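PDB 5HX0: uncharacterized protein Dfer_1899 from Dyadobacter fermentans, which is of unknown function but carries a sialidase-like BNR-repeat domain folded as a six-bladed beta-propeller, consistent with a role in recognising or processing carbohydrates. Local coordinates for residues 138-142 with 207-212; 170-174 with 184-188; 285-291 with 304-310; 290-294 with 345-349. Residue numbers count along the deposited sequence, not the author numbering.

The fold is a six-bladed beta-propeller of antiparallel sheets, and the four contacts sample it in two places. Contacts 1 and 2 share one blade, where strands 137-145 and 165-175 are neighbours. Their centres lie 9 Å apart, and contact 2 is nested inside the loop closed by contact 1. Contacts 3 and 4 come later in the chain and share strand 288-294, with centres 11 Å apart. Contacts 2 and 3 lie on opposite sides of the chain's centre, 30 Å apart between centres. Each holds the outer strand onto a blade. Contact 1 joins a blade to the linker entering the next blade, and contact 4 joins a blade to a loop of the following one.

Contact 1. Residues 138-142 with 207-212; sequences LCASY and YNRGAM
This contact joins neighbouring blades of the beta-propeller. Residues 138-142 are extended in strand 137-145. Residues 207-212 are an irregular, mostly extended linker running into strand 213-214 of the next blade. The backbones come closest at Tyr142 and Tyr207, whose CA atoms are 6.2 Å apart. No direct hydrogen bond crosses.

The aromatic part is an edge-to-face pair. Both tyrosines take chi1 p. The edge of Tyr207 meets the face of Tyr142, with centroids 5.3 Å apart and planes at 58°. Tyr142 CB lies 3.8 Å from Tyr207 CB. Between nearest atoms, an acetate ion lies about 3 Å from the Tyr142 side chain and a tetraethylene glycol about 3 Å from that of Tyr207. Both probably come from the crystallisation liquor, but they may mark a pocket near the propeller axis.

The polar link is one water. It accepts from Asn208 N at 3.0 Å and donates to Ser141 O at 2.8 Å. Polar side chains bond outside the segments: Ser141 OG to Gln125 O, Asn208 ND2 to Val223 O and Asn264 O, and Arg209 NH1 to Pro369 O. Gly210, at phi 152° and psi 166°, lets the linker pass where a CB would clash with the preceding carbonyl.

The apolar part is selenomethionine Met212, with chi angles m, t, t. Met212 SE lies 3.9 Å from Leu138 CD1, and Met212 CE 3.8 Å from Ala140 CB.

Contact 2. Residues 170-174 with 184-188; sequences GYVLR and GPLYP
Strands 165-175 and 183-186 form the outer hairpin of a propeller blade. Their short segments run antiparallel at 137°, with axes 4.4 Å apart at closest. Val172 faces Leu186 as a hydrogen-bonded pair, CA to CA 5.1 Å, with both side chains on one face of the sheet. Val172 N gives to Leu186 O at 2.8 Å, and Leu186 N gives to Val172 O at 2.8 Å. Each acceptor also has a CA-H...O contact: Pro185 CA lies 3.4 Å from Val172 O, and Tyr171 CA 3.5 Å from Leu186 O. Gly170 O lies at the edge of the Tyr187 ring, 3.4 Å from Tyr187 CD1.

The other edge of strand 165-175 is satisfied by strand 137-145, through Tyr171 with Ser141 and Leu173 with Cys139. Tyr171 OH bonds to Ser124 OG, and Arg174 NE to Lys245 O. Gly184, at phi 115° and psi -163°, precedes a cis peptide to Pro185.

Pro185 CB is 3.7 Å from Tyr171 CB, and Pro188 CG is 3.9 Å from Val172 CG2. Pro188 has no N-H to offer Gly170 O, with Pro188 CD 3.6 Å from that oxygen. The ladder therefore ends after the Val172-Leu186 couple, and CA-H...O and apolar contacts add to it.

Contact 3. Residues 285-291 with 304-310; sequences LGDQACI and WEKMGFQ
The third and outer strands of a propeller blade pair antiparallel here: their short segments, 288-291 and 305-307, run at 123°, axes 4.5 Å apart at closest. Leu285 opens a type I' turn closed by Gln288 N to Leu285 O at 3.0 Å. Leu285 CD2 packs 3.8 Å from Trp304 CZ3. Gly286 O accepts from Gln310 NE2 at 2.9 Å. Asp287 O has a CA-H...O contact with Gln310 CA at 3.2 Å, while the Asp287 carboxylate bonds His312 and His332.

Gln288 faces Gln310 as a non-hydrogen-bonded pair. The register shifts by two between Gln288 and Cys290, which pairs with Lys306: a beta bulge. Within it Gln288 OE1 (chi1 t, chi2 p) accepts from Gly308 N at 2.7 Å. The chain turns a corner at Gly308 and Phe309. Ala289 N gives to Phe309 O at 3.0 Å, and Ala289 O accepts from Met307 N at 2.9 Å. Ala289 CB makes an off-centre CH-pi contact, 4.2 Å from the Phe309 ring centroid.

Cys290 SG sits obliquely 4.9 Å from the Trp304 six-membered ring centroid. Ile291 N gives to Glu305 O and Glu305 N to Ile291 O, both at 2.9 Å. Ile291 CG2 touches selenomethionine Met307 CG at 3.7 Å.

Contact 4. Residues 290-294 with 345-349; sequences CIARS and ECTDF
This is an interblade contact, made by side chains from one strand reaching a loop of the next propeller blade. Residues 290-294 are extended in strand 288-294. Residues 345-349 lie in the loop between strands 336-342 and 354-358, with no regular structure. The backbones stay apart: the nearest CA pair, Ile291 and Phe349, is 9.4 Å apart.

Two alternate residues of the strand bridge the gap. Arg293 extends with chi1 t and chi2 t, then bends at chi3 m. Its guanidinium forks on a single carbonyl: Arg293 NH2 gives to Glu345 O at 2.8 Å, and Arg293 NH1 to the same Glu345 O at 3.0 Å. Arg293 NH2 also comes 2.9 Å from Cys346 O, but the angle is too poor for a hydrogen bond. Cys346 has positive phi (61°, psi 40°), and both carbonyls lie at the guanidinium edge. Arg293 NH1 also makes a salt bridge to Asp275. The Glu345 carboxylate bonds Thr271 OG1 and Lys273 N.

Ile291 (chi1 t, chi2 t) makes the apolar half. Ile291 CD1 lies 3.8 Å from Phe349 CE2 and 3.9 Å from Cys346 O. Phe349, chi1 near 38°, also rests on Met307.

Through Arg293 and Ile291, a strand of one blade thus meets the loop between the last two strands of the next. This is blade-to-blade packing of a sialidase-type beta-propeller.

Contact 1. Residues 138-142 with 207-212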
loop_
_atom_site.group_PDB
_atom_site.type_symbol
_atom_site.label_atom_id
_atom_site.label_comp_id
_atom_site.label_asym_id
_atom_site.label_seq_id
_atom_site.Cartn_x
_atom_site.Cartn_y
_atom_site.Cartn_z
ATOM N N LEU A 138 -15.377 -12.202 -1.326
ATOM C CA LEU A 138 -14.207 -12.359 -2.179
ATOM C C LEU A 138 -13.939 -11.033 -2.872
ATOM O O LEU A 138 -14.879 -10.352 -3.285
ATOM C CB LEU A 138 -14.432 -13.432 -3.239
ATOM C CG LEU A 138 -14.851 -14.830 -2.775
ATOM C CD1 LEU A 138 -15.072 -15.729 -3.984
ATOM C CD2 LEU A 138 -13.761 -15.397 -1.909
ATOM N N CYS A 139 -12.659 -10.676 -3.010
ATOM C CA CYS A 139 -12.271 -9.461 -3.733
ATOM C C CYS A 139 -11.197 -9.849 -4.746
ATOM O O CYS A 139 -10.025 -9.996 -4.392
ATOM C CB CYS A 139 -11.778 -8.368 -2.776
ATOM S SG CYS A 139 -11.331 -6.838 -3.636
ATOM N N ALA A 140 -11.599 -10.014 -6.004
ATOM C CA ALA A 140 -10.664 -10.364 -7.063
ATOM C C ALA A 140 -9.943 -9.119 -7.562
ATOM O O ALA A 140 -10.496 -8.009 -7.578
ATOM C CB ALA A 140 -11.395 -11.041 -8.224
ATOM N N SER A 141 -8.687 -9.303 -7.951
ATOM C CA SER A 141 -7.913 -8.185 -8.491
ATOM C C SER A 141 -6.880 -8.751 -9.462
ATOM O O SER A 141 -6.864 -9.957 -9.748
ATOM C CB SER A 141 -7.274 -7.383 -7.345
ATOM O OG SER A 141 -6.551 -6.266 -7.840
ATOM N N TYR A 142 -6.005 -7.877 -9.953
ATOM C CA TYR A 142 -4.842 -8.267 -10.741
ATOM C C TYR A 142 -3.862 -7.104 -10.703
ATOM O O TYR A 142 -4.210 -6.004 -10.275
ATOM C CB TYR A 142 -5.207 -8.660 -12.177
ATOM C CG TYR A 142 -6.072 -7.674 -12.961
ATOM C CD1 TYR A 142 -5.480 -6.711 -13.769
ATOM C CD2 TYR A 142 -7.470 -7.752 -12.937
ATOM C CE1 TYR A 142 -6.240 -5.836 -14.525
ATOM C CE2 TYR A 142 -8.248 -6.859 -13.693
ATOM C CZ TYR A 142 -7.611 -5.904 -14.477
ATOM O OH TYR A 142 -8.328 -5.003 -15.238
ATOM N N TYR A 207 -7.535 -14.061 -14.228
ATOM C CA TYR A 207 -7.956 -12.749 -13.721
ATOM C C TYR A 207 -9.129 -12.287 -14.579
ATOM O O TYR A 207 -9.326 -12.777 -15.695
ATOM C CB TYR A 207 -6.815 -11.710 -13.814
ATOM C CG TYR A 207 -6.514 -11.427 -15.270
ATOM C CD1 TYR A 207 -5.703 -12.286 -15.993
ATOM C CD2 TYR A 207 -7.136 -10.360 -15.956
ATOM C CE1 TYR A 207 -5.476 -12.093 -17.342
ATOM C CE2 TYR A 207 -6.919 -10.161 -17.304
ATOM C CZ TYR A 207 -6.089 -11.037 -18.000
ATOM O OH TYR A 207 -5.865 -10.880 -19.353
ATOM N N ASN A 208 -9.878 -11.309 -14.076
ATOM C CA ASN A 208 -10.738 -10.526 -14.961
ATOM C C ASN A 208 -11.261 -9.312 -14.205
ATOM O O ASN A 208 -11.104 -9.194 -12.986
ATOM C CB ASN A 208 -11.923 -11.330 -15.515
ATOM C CG ASN A 208 -12.270 -10.916 -16.937
ATOM O OD1 ASN A 208 -11.772 -9.895 -17.423
ATOM N ND2 ASN A 208 -13.127 -11.692 -17.599
ATOM N N ARG A 209 -11.902 -8.414 -14.950
ATOM C CA ARG A 209 -12.875 -7.505 -14.365
ATOM C C ARG A 209 -14.258 -8.027 -14.727
ATOM O O ARG A 209 -14.537 -8.277 -15.905
ATOM C CB ARG A 209 -12.707 -6.055 -14.849
ATOM C CG ARG A 209 -13.661 -5.045 -14.132
ATOM C CD ARG A 209 -15.101 -5.047 -14.729
ATOM N NE ARG A 209 -15.971 -4.062 -14.084
ATOM C CZ ARG A 209 -17.277 -3.942 -14.310
ATOM N NH1 ARG A 209 -17.960 -2.976 -13.690
ATOM N NH2 ARG A 209 -17.915 -4.789 -15.130
ATOM N N GLY A 210 -15.116 -8.160 -13.728
ATOM C CA GLY A 210 -16.477 -8.630 -13.939
ATOM C C GLY A 210 -16.992 -9.318 -12.695
ATOM O O GLY A 210 -16.239 -9.652 -11.784
ATOM N N ALA A 211 -18.310 -9.520 -12.666
ATOM C CA ALA A 211 -18.942 -10.155 -11.520
ATOM C C ALA A 211 -18.817 -11.673 -11.592
ATOM O O ALA A 211 -19.037 -12.284 -12.652
ATOM C CB ALA A 211 -20.420 -9.764 -11.428
HETATM N N MSE A 212 -18.455 -12.273 -10.457
HETATM C CA MSE A 212 -18.617 -13.696 -10.218
HETATM C C MSE A 212 -20.074 -13.928 -9.873
HETATM O O MSE A 212 -20.813 -12.967 -9.678
HETATM C CB MSE A 212 -17.725 -14.167 -9.064
HETATM C CG MSE A 212 -16.260 -13.905 -9.269
HETATM SE SE MSE A 212 -15.315 -14.390 -7.628
HETATM C CE MSE A 212 -13.484 -14.252 -8.250
HETATM O O HOH W 1 -9.161 -10.694 -11.246
#

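Contact 2. Residues 170-174 with 184-188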
loop_
_atom_site.group_PDB
_atom_site.type_symbol
_atom_site.label_atom_id
_atom_site.label_comp_id
_atom_site.label_asym_id
_atom_site.label_seq_id
_atom_site.Cartn_x
_atom_site.Cartn_y
_atom_site.Cartn_z
ATOM N N GLY A 170 -3.708 -12.368 -11.883
ATOM C CA GLY A 170 -4.710 -12.240 -10.853
ATOM C C GLY A 170 -4.250 -12.580 -9.438
ATOM O O GLY A 170 -3.250 -13.266 -9.208
ATOM N N TYR A 171 -5.016 -12.064 -8.477
ATOM C CA TYR A 171 -4.937 -12.480 -7.083
ATOM C C TYR A 171 -6.271 -12.128 -6.442
ATOM O O TYR A 171 -6.955 -11.208 -6.890
ATOM C CB TYR A 171 -3.776 -11.821 -6.328
ATOM C CG TYR A 171 -3.398 -10.380 -6.674
ATOM C CD1 TYR A 171 -4.035 -9.292 -6.070
ATOM C CD2 TYR A 171 -2.351 -10.126 -7.539
ATOM C CE1 TYR A 171 -3.643 -7.975 -6.355
ATOM C CE2 TYR A 171 -1.956 -8.836 -7.840
ATOM C CZ TYR A 171 -2.595 -7.769 -7.251
ATOM O OH TYR A 171 -2.148 -6.504 -7.562
ATOM N N VAL A 172 -6.656 -12.891 -5.428
ATOM C CA VAL A 172 -7.965 -12.758 -4.790
ATOM C C VAL A 172 -7.756 -12.666 -3.288
ATOM O O VAL A 172 -7.024 -13.477 -2.707
ATOM C CB VAL A 172 -8.883 -13.954 -5.127
ATOM C CG1 VAL A 172 -10.268 -13.761 -4.525
ATOM C CG2 VAL A 172 -8.974 -14.145 -6.630
ATOM N N LEU A 173 -8.379 -11.675 -2.662
ATOM C CA LEU A 173 -8.443 -11.586 -1.212
ATOM C C LEU A 173 -9.800 -12.082 -0.729
ATOM O O LEU A 173 -10.808 -11.995 -1.432
ATOM C CB LEU A 173 -8.221 -10.146 -0.753
ATOM C CG LEU A 173 -6.981 -9.683 -1.502
ATOM C CD1 LEU A 173 -7.077 -8.244 -1.819
ATOM C CD2 LEU A 173 -5.729 -10.021 -0.737
ATOM N N ARG A 174 -9.825 -12.547 0.510
ATOM C CA ARG A 174 -11.004 -13.177 1.081
ATOM C C ARG A 174 -11.223 -12.658 2.496
ATOM O O ARG A 174 -10.272 -12.537 3.273
ATOM C CB ARG A 174 -10.788 -14.693 1.093
ATOM C CG ARG A 174 -11.974 -15.526 0.941
ATOM C CD ARG A 174 -11.552 -16.962 0.576
ATOM N NE ARG A 174 -12.709 -17.833 0.649
ATOM C CZ ARG A 174 -13.109 -18.416 1.771
ATOM N NH1 ARG A 174 -12.417 -18.232 2.896
ATOM N NH2 ARG A 174 -14.187 -19.188 1.769
ATOM N N GLY A 184 -5.130 -13.692 2.423
ATOM C CA GLY A 184 -4.634 -13.883 1.077
ATOM C C GLY A 184 -3.440 -12.980 0.854
ATOM O O GLY A 184 -2.863 -12.504 1.822
ATOM N N PRO A 185 -3.048 -12.749 -0.412
ATOM C CA PRO A 185 -3.774 -13.164 -1.617
ATOM C C PRO A 185 -3.725 -14.652 -1.892
ATOM O O PRO A 185 -2.732 -15.325 -1.562
ATOM C CB PRO A 185 -3.051 -12.414 -2.736
ATOM C CG PRO A 185 -1.623 -12.306 -2.238
ATOM C CD PRO A 185 -1.736 -12.142 -0.731
ATOM N N LEU A 186 -4.820 -15.142 -2.468
ATOM C CA LEU A 186 -4.886 -16.446 -3.105
ATOM C C LEU A 186 -4.696 -16.235 -4.592
ATOM O O LEU A 186 -5.323 -15.342 -5.170
ATOM C CB LEU A 186 -6.242 -17.099 -2.841
ATOM C CG LEU A 186 -6.586 -17.282 -1.371
ATOM C CD1 LEU A 186 -7.961 -17.898 -1.206
ATOM C CD2 LEU A 186 -5.505 -18.145 -0.732
ATOM N N TYR A 187 -3.856 -17.058 -5.220
ATOM C CA TYR A 187 -3.607 -16.890 -6.643
ATOM C C TYR A 187 -4.476 -17.840 -7.453
ATOM O O TYR A 187 -4.453 -19.057 -7.202
ATOM C CB TYR A 187 -2.132 -17.108 -6.948
ATOM C CG TYR A 187 -1.309 -16.020 -6.306
ATOM C CD1 TYR A 187 -1.155 -14.784 -6.930
ATOM C CD2 TYR A 187 -0.730 -16.199 -5.059
ATOM C CE1 TYR A 187 -0.438 -13.780 -6.342
ATOM C CE2 TYR A 187 0.006 -15.195 -4.469
ATOM C CZ TYR A 187 0.146 -13.985 -5.117
ATOM O OH TYR A 187 0.866 -12.964 -4.544
ATOM N N PRO A 188 -5.276 -17.342 -8.393
ATOM C CA PRO A 188 -6.030 -18.237 -9.266
ATOM C C PRO A 188 -5.083 -19.137 -10.037
ATOM O O PRO A 188 -3.894 -18.812 -10.193
ATOM C CB PRO A 188 -6.774 -17.279 -10.205
ATOM C CG PRO A 188 -6.938 -16.023 -9.396
ATOM C CD PRO A 188 -5.652 -15.924 -8.593
#

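Contact 3. Residues 285-291 with 304-310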
loop_
_atom_site.group_PDB
_atom_site.type_symbol
_atom_site.label_atom_id
_atom_site.label_comp_id
_atom_site.label_asym_id
_atom_site.label_seq_id
_atom_site.Cartn_x
_atom_site.Cartn_y
_atom_site.Cartn_z
ATOM N N LEU A 285 -14.595 -5.795 -32.616
ATOM C CA LEU A 285 -15.960 -5.979 -33.081
ATOM C C LEU A 285 -16.766 -4.708 -32.866
ATOM O O LEU A 285 -17.959 -4.758 -32.558
ATOM C CB LEU A 285 -16.632 -7.170 -32.391
ATOM C CG LEU A 285 -17.861 -7.807 -33.056
ATOM C CD1 LEU A 285 -17.509 -8.327 -34.464
ATOM C CD2 LEU A 285 -18.398 -8.949 -32.203
ATOM N N GLY A 286 -16.129 -3.553 -33.037
ATOM C CA GLY A 286 -16.844 -2.285 -32.989
ATOM C C GLY A 286 -17.519 -2.000 -31.671
ATOM O O GLY A 286 -18.598 -1.391 -31.654
ATOM N N ASP A 287 -16.932 -2.466 -30.561
ATOM C CA ASP A 287 -17.487 -2.330 -29.213
ATOM C C ASP A 287 -18.835 -3.037 -29.058
ATOM O O ASP A 287 -19.644 -2.673 -28.190
ATOM C CB ASP A 287 -17.613 -0.856 -28.798
ATOM C CG ASP A 287 -17.764 -0.685 -27.274
ATOM O OD1 ASP A 287 -17.278 -1.558 -26.530
ATOM O OD2 ASP A 287 -18.374 0.302 -26.815
ATOM N N GLN A 288 -19.102 -4.047 -29.878
ATOM C CA GLN A 288 -20.345 -4.788 -29.745
ATOM C C GLN A 288 -20.331 -5.605 -28.457
ATOM O O GLN A 288 -19.401 -6.380 -28.213
ATOM C CB GLN A 288 -20.537 -5.704 -30.950
ATOM C CG GLN A 288 -21.792 -6.523 -30.902
ATOM C CD GLN A 288 -23.026 -5.725 -31.241
ATOM O OE1 GLN A 288 -24.126 -6.098 -30.858
ATOM N NE2 GLN A 288 -22.853 -4.624 -31.968
ATOM N N ALA A 289 -21.367 -5.437 -27.635
ATOM C CA ALA A 289 -21.489 -6.220 -26.413
ATOM C C ALA A 289 -22.047 -7.598 -26.763
ATOM O O ALA A 289 -23.042 -7.705 -27.489
ATOM C CB ALA A 289 -22.402 -5.494 -25.423
ATOM N N CYS A 290 -21.414 -8.653 -26.265
ATOM C CA CYS A 290 -21.799 -10.000 -26.670
ATOM C C CYS A 290 -22.254 -10.836 -25.478
ATOM O O CYS A 290 -22.083 -10.466 -24.312
ATOM C CB CYS A 290 -20.645 -10.705 -27.397
ATOM S SG CYS A 290 -20.308 -9.946 -29.015
ATOM N N ILE A 291 -22.836 -11.993 -25.791
ATOM C CA ILE A 291 -23.355 -12.893 -24.765
ATOM C C ILE A 291 -23.013 -14.320 -25.169
ATOM O O ILE A 291 -22.982 -14.651 -26.360
ATOM C CB ILE A 291 -24.881 -12.698 -24.577
ATOM C CG1 ILE A 291 -25.406 -13.481 -23.376
ATOM C CG2 ILE A 291 -25.642 -13.068 -25.876
ATOM C CD1 ILE A 291 -26.874 -13.190 -23.026
ATOM N N TRP A 304 -21.067 -17.759 -29.190
ATOM C CA TRP A 304 -21.319 -16.409 -28.683
ATOM C C TRP A 304 -22.132 -15.619 -29.711
ATOM O O TRP A 304 -22.061 -15.875 -30.916
ATOM C CB TRP A 304 -19.999 -15.694 -28.352
ATOM C CG TRP A 304 -19.046 -15.612 -29.516
ATOM C CD1 TRP A 304 -18.090 -16.542 -29.880
ATOM C CD2 TRP A 304 -18.968 -14.565 -30.485
ATOM N NE1 TRP A 304 -17.424 -16.120 -31.006
ATOM C CE2 TRP A 304 -17.949 -14.915 -31.402
ATOM C CE3 TRP A 304 -19.661 -13.363 -30.669
ATOM C CZ2 TRP A 304 -17.606 -14.098 -32.485
ATOM C CZ3 TRP A 304 -19.320 -12.557 -31.745
ATOM C CH2 TRP A 304 -18.297 -12.929 -32.636
ATOM N N GLU A 305 -22.940 -14.667 -29.226
ATOM C CA GLU A 305 -23.805 -13.847 -30.083
ATOM C C GLU A 305 -23.598 -12.367 -29.795
ATOM O O GLU A 305 -23.370 -11.975 -28.649
ATOM C CB GLU A 305 -25.302 -14.107 -29.853
ATOM C CG GLU A 305 -25.800 -15.514 -29.999
ATOM C CD GLU A 305 -27.278 -15.619 -29.601
ATOM O OE1 GLU A 305 -28.027 -14.640 -29.826
ATOM O OE2 GLU A 305 -27.684 -16.666 -29.049
ATOM N N LYS A 306 -23.770 -11.538 -30.823
ATOM C CA LYS A 306 -23.917 -10.101 -30.581
ATOM C C LYS A 306 -25.266 -9.821 -29.925
ATOM O O LYS A 306 -26.305 -10.332 -30.371
ATOM C CB LYS A 306 -23.813 -9.313 -31.888
ATOM C CG LYS A 306 -22.520 -9.499 -32.649
ATOM C CD LYS A 306 -22.567 -8.726 -33.942
ATOM C CE LYS A 306 -22.004 -9.569 -35.065
ATOM N NZ LYS A 306 -22.083 -8.857 -36.352
HETATM N N MSE A 307 -25.264 -8.996 -28.890
HETATM C CA MSE A 307 -26.530 -8.608 -28.270
HETATM C C MSE A 307 -27.264 -7.530 -29.055
HETATM O O MSE A 307 -28.472 -7.344 -28.877
HETATM C CB MSE A 307 -26.300 -8.163 -26.827
HETATM C CG MSE A 307 -26.070 -9.367 -25.939
HETATM SE SE MSE A 307 -26.307 -8.955 -24.049
HETATM C CE MSE A 307 -24.632 -8.019 -23.877
ATOM N N GLY A 308 -26.549 -6.840 -29.939
ATOM C CA GLY A 308 -27.145 -5.823 -30.786
ATOM C C GLY A 308 -26.937 -4.393 -30.340
ATOM O O GLY A 308 -27.649 -3.509 -30.822
ATOM N N PHE A 309 -25.993 -4.130 -29.439
ATOM C CA PHE A 309 -25.722 -2.759 -29.018
ATOM C C PHE A 309 -24.254 -2.626 -28.634
ATOM O O PHE A 309 -23.555 -3.625 -28.434
ATOM C CB PHE A 309 -26.623 -2.338 -27.854
ATOM C CG PHE A 309 -26.421 -3.145 -26.578
ATOM C CD1 PHE A 309 -27.166 -4.294 -26.336
ATOM C CD2 PHE A 309 -25.519 -2.722 -25.608
ATOM C CE1 PHE A 309 -26.991 -5.020 -25.154
ATOM C CE2 PHE A 309 -25.339 -3.435 -24.411
ATOM C CZ PHE A 309 -26.068 -4.587 -24.187
ATOM N N GLN A 310 -23.796 -1.374 -28.547
ATOM C CA GLN A 310 -22.450 -1.040 -28.092
ATOM C C GLN A 310 -22.453 -0.717 -26.603
ATOM O O GLN A 310 -23.350 -0.028 -26.101
ATOM C CB GLN A 310 -21.886 0.173 -28.839
ATOM C CG GLN A 310 -21.678 0.016 -30.323
ATOM C CD GLN A 310 -21.112 1.288 -30.948
ATOM O OE1 GLN A 310 -21.737 2.346 -30.896
ATOM N NE2 GLN A 310 -19.912 1.193 -31.517
#

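Contact 4. Residues 290-294 with 345-349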
loop_
_atom_site.group_PDB
_atom_site.type_symbol
_atom_site.label_atom_id
_atom_site.label_comp_id
_atom_site.label_asym_id
_atom_site.label_seq_id
_atom_site.Cartn_x
_atom_site.Cartn_y
_atom_site.Cartn_z
ATOM N N CYS A 290 -21.414 -8.653 -26.265
ATOM C CA CYS A 290 -21.799 -10.000 -26.670
ATOM C C CYS A 290 -22.254 -10.836 -25.478
ATOM O O CYS A 290 -22.083 -10.466 -24.312
ATOM C CB CYS A 290 -20.645 -10.705 -27.397
ATOM S SG CYS A 290 -20.308 -9.946 -29.015
ATOM N N ILE A 291 -22.836 -11.993 -25.791
ATOM C CA ILE A 291 -23.355 -12.893 -24.765
ATOM C C ILE A 291 -23.013 -14.320 -25.169
ATOM O O ILE A 291 -22.982 -14.651 -26.360
ATOM C CB ILE A 291 -24.881 -12.698 -24.577
ATOM C CG1 ILE A 291 -25.406 -13.481 -23.376
ATOM C CG2 ILE A 291 -25.642 -13.068 -25.876
ATOM C CD1 ILE A 291 -26.874 -13.190 -23.026
ATOM N N ALA A 292 -22.710 -15.155 -24.182
ATOM C CA ALA A 292 -22.562 -16.585 -24.402
ATOM C C ALA A 292 -23.324 -17.316 -23.306
ATOM O O ALA A 292 -23.379 -16.853 -22.160
ATOM C CB ALA A 292 -21.079 -17.005 -24.424
ATOM N N ARG A 293 -23.911 -18.463 -23.660
ATOM C CA ARG A 293 -24.814 -19.179 -22.769
ATOM C C ARG A 293 -24.431 -20.656 -22.650
ATOM O O ARG A 293 -23.976 -21.277 -23.618
ATOM C CB ARG A 293 -26.278 -19.046 -23.266
ATOM C CG ARG A 293 -27.301 -19.760 -22.388
ATOM C CD ARG A 293 -28.729 -19.544 -22.936
ATOM N NE ARG A 293 -29.069 -18.121 -22.997
ATOM C CZ ARG A 293 -29.835 -17.489 -22.111
ATOM N NH1 ARG A 293 -30.361 -18.151 -21.088
ATOM N NH2 ARG A 293 -30.091 -16.190 -22.255
ATOM N N SER A 294 -24.612 -21.210 -21.448
ATOM C CA SER A 294 -24.486 -22.644 -21.193
ATOM C C SER A 294 -25.797 -23.168 -20.628
ATOM O O SER A 294 -26.338 -22.600 -19.669
ATOM C CB SER A 294 -23.351 -22.948 -20.212
ATOM O OG SER A 294 -23.383 -24.314 -19.813
ATOM N N GLU A 345 -34.629 -14.982 -17.868
ATOM C CA GLU A 345 -33.682 -15.875 -18.528
ATOM C C GLU A 345 -32.701 -15.142 -19.446
ATOM O O GLU A 345 -31.871 -15.790 -20.095
ATOM C CB GLU A 345 -34.458 -16.956 -19.290
ATOM C CG GLU A 345 -35.228 -17.884 -18.336
ATOM C CD GLU A 345 -34.315 -18.630 -17.364
ATOM O OE1 GLU A 345 -33.301 -19.193 -17.825
ATOM O OE2 GLU A 345 -34.604 -18.644 -16.133
ATOM N N CYS A 346 -32.763 -13.806 -19.495
ATOM C CA CYS A 346 -31.783 -12.988 -20.224
ATOM C C CYS A 346 -31.775 -13.308 -21.719
ATOM O O CYS A 346 -30.721 -13.330 -22.353
ATOM C CB CYS A 346 -30.373 -13.140 -19.641
ATOM S SG CYS A 346 -30.213 -12.654 -17.894
ATOM N N THR A 347 -32.961 -13.532 -22.294
ATOM C CA THR A 347 -33.076 -13.848 -23.717
ATOM C C THR A 347 -33.479 -12.654 -24.573
ATOM O O THR A 347 -33.287 -12.689 -25.794
ATOM C CB THR A 347 -34.101 -14.973 -23.942
ATOM O OG1 THR A 347 -35.389 -14.569 -23.446
ATOM C CG2 THR A 347 -33.680 -16.243 -23.229
ATOM N N ASP A 348 -34.022 -11.598 -23.971
ATOM C CA ASP A 348 -34.654 -10.523 -24.722
ATOM C C ASP A 348 -33.784 -9.269 -24.799
ATOM O O ASP A 348 -34.310 -8.150 -24.850
ATOM C CB ASP A 348 -36.021 -10.202 -24.118
ATOM C CG ASP A 348 -35.931 -9.631 -22.714
ATOM O OD1 ASP A 348 -34.866 -9.738 -22.073
ATOM O OD2 ASP A 348 -36.948 -9.088 -22.251
ATOM N N PHE A 349 -32.463 -9.441 -24.844
ATOM C CA PHE A 349 -31.569 -8.284 -24.828
ATOM C C PHE A 349 -31.748 -7.420 -26.069
ATOM O O PHE A 349 -31.460 -6.222 -26.036
ATOM C CB PHE A 349 -30.117 -8.752 -24.709
ATOM C CG PHE A 349 -29.838 -10.006 -25.492
ATOM C CD1 PHE A 349 -29.597 -9.944 -26.857
ATOM C CD2 PHE A 349 -29.854 -11.244 -24.878
ATOM C CE1 PHE A 349 -29.356 -11.108 -27.589
ATOM C CE2 PHE A 349 -29.622 -12.418 -25.608
ATOM C CZ PHE A 349 -29.361 -12.342 -26.961
#